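Local coordinates for protein putative esterase (Sulfolobus solfataricus P2, PDB 2RAU) that probably acts as a lipase or esterase of the alpha/beta-hydrolase class and binds calcium ions, at residues Q143-S152 / W166-D177. Residues are numbered along the deposited sequence; the frame is centred on the assembly and turned at random. Where two conformers were deposited one is given.
Sequences QERIYLAGES and WKNDIKGLILLD. With CA (calcium ion), chain C; EDO (1,2-ethanediol), chain E.
Gln-143 brings its OE1 to 2.9 Å from Lys-171 NZ, the two side chains crossing at about a right angle; the ammonium has its salt bridge with Asp-51. The end of Glu-144 leads away from segment 166-177 and binds the calcium ion through OE2, with OE1 longer and less surely placed; the carbonyl of Gly-142 also holds the ion. In the conformer given, a bend at chi3 (90°) swings the Arg-145 guanidinium over Lys-171 CA, and NH2 gives a straight bond of 3.0 Å to Trp-166 O, lying in the guanidinium plane. That oxygen also accepts Ile-170 N, which comes from the other face of the carbonyl plane, while the same NH2 sits at the edge of the indole, 3.5 Å from Trp-166 CE3. From Ile-146 N, bonded to Asp-169 O, the backbones run as parallel neighbours, the two strands of a right-handed beta-alpha-beta crossover at the centre of an alpha/beta-hydrolase sheet. Tyr-147 takes Lys-171 CE over one ring face, a CH-pi contact 3.8 Å from the centroid, and sets its edge against Gly-172 CA; Leu-350 and Gln-353 of helix 338-353 also touch it. A serine here would probably strip the lysine methylenes of their aromatic cover and open a gap beside Gly-172. On the face toward helix 153-169, Leu-148 swings CG anti to its backbone nitrogen (chi1 -176°), and CD2 meets Ile-170 CD1 at 3.9 Å. Ala-149 packs CB on Ile-174 CB at 3.8 Å across the other face. Gly-150 bonds through N to Ile-174 O and through O to Leu-176 N, and Glu-151 lays CG 4.0 Å from Leu-176 CD1. Ser-152, at what looks like a nucleophile elbow (phi 60°), bonds through N to Leu-176 O; its OG and Asp-177 OD2 both hydrogen-bond His-329, consistent with a catalytic triad.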
loop_
_atom_site.group_PDB
_atom_site.type_symbol
_atom_site.label_atom_id
_atom_site.label_comp_id
_atom_site.label_asym_id
_atom_site.label_seq_id
_atom_site.Cartn_x
_atom_site.Cartn_y
_atom_site.Cartn_z
ATOM N N GLN A 143 -15.192 10.842 13.684
ATOM C CA GLN A 143 -15.616 9.471 13.908
ATOM C C GLN A 143 -14.920 8.928 15.155
ATOM O O GLN A 143 -13.772 9.228 15.380
ATOM C CB GLN A 143 -15.262 8.667 12.668
ATOM C CG GLN A 143 -16.068 9.032 11.407
ATOM C CD GLN A 143 -17.530 8.729 11.594
ATOM O OE1 GLN A 143 -17.891 7.635 11.987
ATOM N NE2 GLN A 143 -18.356 9.714 11.395
ATOM N N GLU A 144 -15.631 8.190 15.995
ATOM C CA GLU A 144 -15.019 7.486 17.154
ATOM C C GLU A 144 -14.249 6.244 16.694
ATOM O O GLU A 144 -13.225 5.885 17.256
ATOM C CB GLU A 144 -16.060 7.063 18.162
ATOM C CG GLU A 144 -16.533 8.175 19.035
ATOM C CD GLU A 144 -17.079 9.333 18.231
ATOM O OE1 GLU A 144 -18.137 9.162 17.627
ATOM O OE2 GLU A 144 -16.461 10.415 18.172
ATOM N N ARG A 145 -14.740 5.614 15.637
ATOM C CA ARG A 145 -14.077 4.446 15.071
ATOM C C ARG A 145 -14.062 4.611 13.563
ATOM O O ARG A 145 -14.914 5.287 12.989
ATOM C CB ARG A 145 -14.795 3.150 15.456
ATOM C CG ARG A 145 -14.908 2.901 16.967
ATOM C CD ARG A 145 -15.801 1.719 17.244
ATOM N NE ARG A 145 -15.092 0.445 17.294
ATOM C CZ ARG A 145 -15.694 -0.743 17.223
ATOM N NH1 ARG A 145 -17.009 -0.831 17.059
ATOM N NH2 ARG A 145 -14.985 -1.851 17.312
ATOM N N ILE A 146 -13.090 3.980 12.927
ATOM C CA ILE A 146 -12.921 4.112 11.483
ATOM C C ILE A 146 -12.934 2.769 10.728
ATOM O O ILE A 146 -12.835 1.675 11.311
ATOM C CB ILE A 146 -11.620 4.897 11.157
ATOM C CG1 ILE A 146 -10.384 4.054 11.466
ATOM C CG2 ILE A 146 -11.495 6.275 11.920
ATOM C CD1 ILE A 146 -9.091 4.735 11.043
ATOM N N TYR A 147 -13.095 2.891 9.406
ATOM C CA TYR A 147 -12.907 1.790 8.485
ATOM C C TYR A 147 -11.431 1.765 8.160
ATOM O O TYR A 147 -10.837 2.788 7.837
ATOM C CB TYR A 147 -13.728 1.963 7.225
ATOM C CG TYR A 147 -15.200 1.937 7.449
ATOM C CD1 TYR A 147 -15.827 0.770 7.813
ATOM C CD2 TYR A 147 -15.964 3.076 7.297
ATOM C CE1 TYR A 147 -17.164 0.730 8.025
ATOM C CE2 TYR A 147 -17.302 3.049 7.496
ATOM C CZ TYR A 147 -17.917 1.862 7.865
ATOM O OH TYR A 147 -19.285 1.797 8.069
ATOM N N LEU A 148 -10.834 0.590 8.274
ATOM C CA LEU A 148 -9.403 0.438 8.046
ATOM C C LEU A 148 -9.189 -0.573 6.909
ATOM O O LEU A 148 -9.598 -1.733 6.994
ATOM C CB LEU A 148 -8.705 -0.074 9.305
ATOM C CG LEU A 148 -7.181 -0.197 9.252
ATOM C CD1 LEU A 148 -6.600 1.167 8.989
ATOM C CD2 LEU A 148 -6.656 -0.791 10.532
ATOM N N ALA A 149 -8.505 -0.117 5.870
ATOM C CA ALA A 149 -8.213 -0.927 4.697
ATOM C C ALA A 149 -6.731 -1.072 4.608
ATOM O O ALA A 149 -5.964 -0.201 5.061
ATOM C CB ALA A 149 -8.778 -0.283 3.437
ATOM N N GLY A 150 -6.305 -2.154 3.982
ATOM C CA GLY A 150 -4.906 -2.466 3.809
ATOM C C GLY A 150 -4.617 -3.169 2.498
ATOM O O GLY A 150 -5.348 -4.081 2.115
ATOM N N GLU A 151 -3.566 -2.718 1.802
ATOM C CA GLU A 151 -3.125 -3.361 0.554
ATOM C C GLU A 151 -1.868 -4.162 0.790
ATOM O O GLU A 151 -0.857 -3.616 1.189
ATOM C CB GLU A 151 -2.841 -2.290 -0.517
ATOM C CG GLU A 151 -4.018 -1.386 -0.804
ATOM C CD GLU A 151 -3.808 -0.413 -1.953
ATOM O OE1 GLU A 151 -2.654 -0.305 -2.475
ATOM O OE2 GLU A 151 -4.798 0.246 -2.341
ATOM N N SER A 152 -1.926 -5.468 0.518
ATOM C CA SER A 152 -0.755 -6.339 0.590
ATOM C C SER A 152 -0.183 -6.329 2.055
ATOM O O SER A 152 -0.930 -6.632 2.976
ATOM C CB SER A 152 0.240 -5.887 -0.499
ATOM O OG SER A 152 1.170 -6.893 -0.761
ATOM N N TRP A 166 -8.749 -2.589 18.057
ATOM C CA TRP A 166 -10.059 -2.635 17.414
ATOM C C TRP A 166 -11.201 -2.109 18.269
ATOM O O TRP A 166 -12.038 -1.379 17.771
ATOM C CB TRP A 166 -10.408 -4.040 16.866
ATOM C CG TRP A 166 -10.785 -5.087 17.857
ATOM C CD1 TRP A 166 -9.966 -5.986 18.443
ATOM C CD2 TRP A 166 -12.106 -5.385 18.332
ATOM N NE1 TRP A 166 -10.679 -6.814 19.272
ATOM C CE2 TRP A 166 -11.998 -6.468 19.218
ATOM C CE3 TRP A 166 -13.358 -4.822 18.117
ATOM C CZ2 TRP A 166 -13.079 -6.991 19.878
ATOM C CZ3 TRP A 166 -14.432 -5.356 18.766
ATOM C CH2 TRP A 166 -14.288 -6.424 19.640
ATOM N N LYS A 167 -11.197 -2.419 19.571
ATOM C CA LYS A 167 -12.314 -2.083 20.415
ATOM C C LYS A 167 -12.554 -0.598 20.437
ATOM O O LYS A 167 -13.684 -0.194 20.319
ATOM C CB LYS A 167 -12.134 -2.627 21.833
ATOM C CG LYS A 167 -12.093 -4.153 21.836
ATOM C CD LYS A 167 -11.817 -4.745 23.223
ATOM C CE LYS A 167 -11.827 -6.280 23.202
ATOM N NZ LYS A 167 -11.531 -6.817 24.574
ATOM N N ASN A 168 -11.509 0.217 20.496
ATOM C CA ASN A 168 -11.728 1.658 20.497
ATOM C C ASN A 168 -11.534 2.432 19.207
ATOM O O ASN A 168 -11.976 3.585 19.129
ATOM C CB ASN A 168 -10.883 2.324 21.563
ATOM C CG ASN A 168 -11.454 2.113 22.964
ATOM O OD1 ASN A 168 -12.616 2.560 23.346
ATOM N ND2 ASN A 168 -10.674 1.393 23.735
ATOM N N ASP A 169 -10.890 1.815 18.221
ATOM C CA ASP A 169 -10.512 2.493 16.976
ATOM C C ASP A 169 -11.159 2.018 15.661
ATOM O O ASP A 169 -11.283 2.823 14.752
ATOM C CB ASP A 169 -8.997 2.380 16.780
ATOM C CG ASP A 169 -8.195 3.209 17.766
ATOM O OD1 ASP A 169 -8.786 4.028 18.529
ATOM O OD2 ASP A 169 -6.940 3.041 17.752
ATOM N N ILE A 170 -11.544 0.738 15.547
ATOM C CA ILE A 170 -11.865 0.128 14.231
ATOM C C ILE A 170 -13.238 -0.495 14.177
ATOM O O ILE A 170 -13.555 -1.324 15.012
ATOM C CB ILE A 170 -10.836 -1.001 13.878
ATOM C CG1 ILE A 170 -9.382 -0.515 14.055
ATOM C CG2 ILE A 170 -11.064 -1.601 12.426
ATOM C CD1 ILE A 170 -8.972 0.772 13.255
ATOM N N LYS A 171 -14.042 -0.100 13.193
ATOM C CA LYS A 171 -15.381 -0.622 13.087
ATOM C C LYS A 171 -15.589 -1.505 11.852
ATOM O O LYS A 171 -16.646 -2.107 11.685
ATOM C CB LYS A 171 -16.390 0.527 13.105
ATOM C CG LYS A 171 -16.294 1.453 11.940
ATOM C CD LYS A 171 -17.213 2.648 12.023
ATOM C CE LYS A 171 -16.833 3.652 10.963
ATOM N NZ LYS A 171 -17.533 4.943 11.085
ATOM N N GLY A 172 -14.570 -1.605 10.995
ATOM C CA GLY A 172 -14.655 -2.422 9.805
ATOM C C GLY A 172 -13.284 -2.588 9.196
ATOM O O GLY A 172 -12.461 -1.662 9.236
ATOM N N LEU A 173 -13.038 -3.774 8.645
ATOM C CA LEU A 173 -11.760 -4.092 7.989
ATOM C C LEU A 173 -11.963 -4.441 6.516
ATOM O O LEU A 173 -12.869 -5.176 6.161
ATOM C CB LEU A 173 -11.037 -5.230 8.704
ATOM C CG LEU A 173 -10.298 -4.879 9.993
ATOM C CD1 LEU A 173 -10.114 -6.139 10.864
ATOM C CD2 LEU A 173 -8.972 -4.186 9.718
ATOM N N ILE A 174 -11.134 -3.843 5.665
ATOM C CA ILE A 174 -11.144 -4.111 4.230
ATOM C C ILE A 174 -9.739 -4.564 3.821
ATOM O O ILE A 174 -8.802 -3.763 3.787
ATOM C CB ILE A 174 -11.509 -2.861 3.420
ATOM C CG1 ILE A 174 -12.892 -2.315 3.843
ATOM C CG2 ILE A 174 -11.403 -3.136 1.869
ATOM C CD1 ILE A 174 -13.082 -0.825 3.516
ATOM N N LEU A 175 -9.582 -5.849 3.502
ATOM C CA LEU A 175 -8.275 -6.402 3.118
ATOM C C LEU A 175 -8.222 -6.605 1.599
ATOM O O LEU A 175 -8.971 -7.397 1.040
ATOM C CB LEU A 175 -8.010 -7.718 3.869
ATOM C CG LEU A 175 -8.129 -7.633 5.407
ATOM C CD1 LEU A 175 -8.106 -9.071 6.037
ATOM C CD2 LEU A 175 -7.037 -6.640 5.980
ATOM N N LEU A 176 -7.374 -5.815 0.949
ATOM C CA LEU A 176 -7.213 -5.795 -0.507
ATOM C C LEU A 176 -5.955 -6.613 -0.854
ATOM O O LEU A 176 -4.820 -6.107 -0.916
ATOM C CB LEU A 176 -7.116 -4.341 -1.010
ATOM C CG LEU A 176 -8.332 -3.440 -0.676
ATOM C CD1 LEU A 176 -7.998 -1.973 -0.815
ATOM C CD2 LEU A 176 -9.550 -3.810 -1.506
ATOM N N ASP A 177 -6.168 -7.901 -1.010
ATOM C CA ASP A 177 -5.085 -8.863 -1.246
ATOM C C ASP A 177 -3.971 -8.678 -0.200
ATOM O O ASP A 177 -2.804 -8.476 -0.517
ATOM C CB ASP A 177 -4.580 -8.782 -2.712
ATOM C CG ASP A 177 -4.292 -10.150 -3.338
ATOM O OD1 ASP A 177 -4.844 -11.173 -2.884
ATOM O OD2 ASP A 177 -3.504 -10.177 -4.329
HETATM CA CA CA C . -17.824 11.752 17.090
HETATM C C1 EDO E . -20.231 9.781 14.611
HETATM O O1 EDO E . -19.989 8.387 14.800
HETATM C C2 EDO E . -19.360 10.360 15.673
HETATM O O2 EDO E . -19.238 11.777 15.718
HETATM O O HOH W 1 -19.748 11.818 18.703
HETATM O O HOH W 2 -15.729 13.221 17.799
#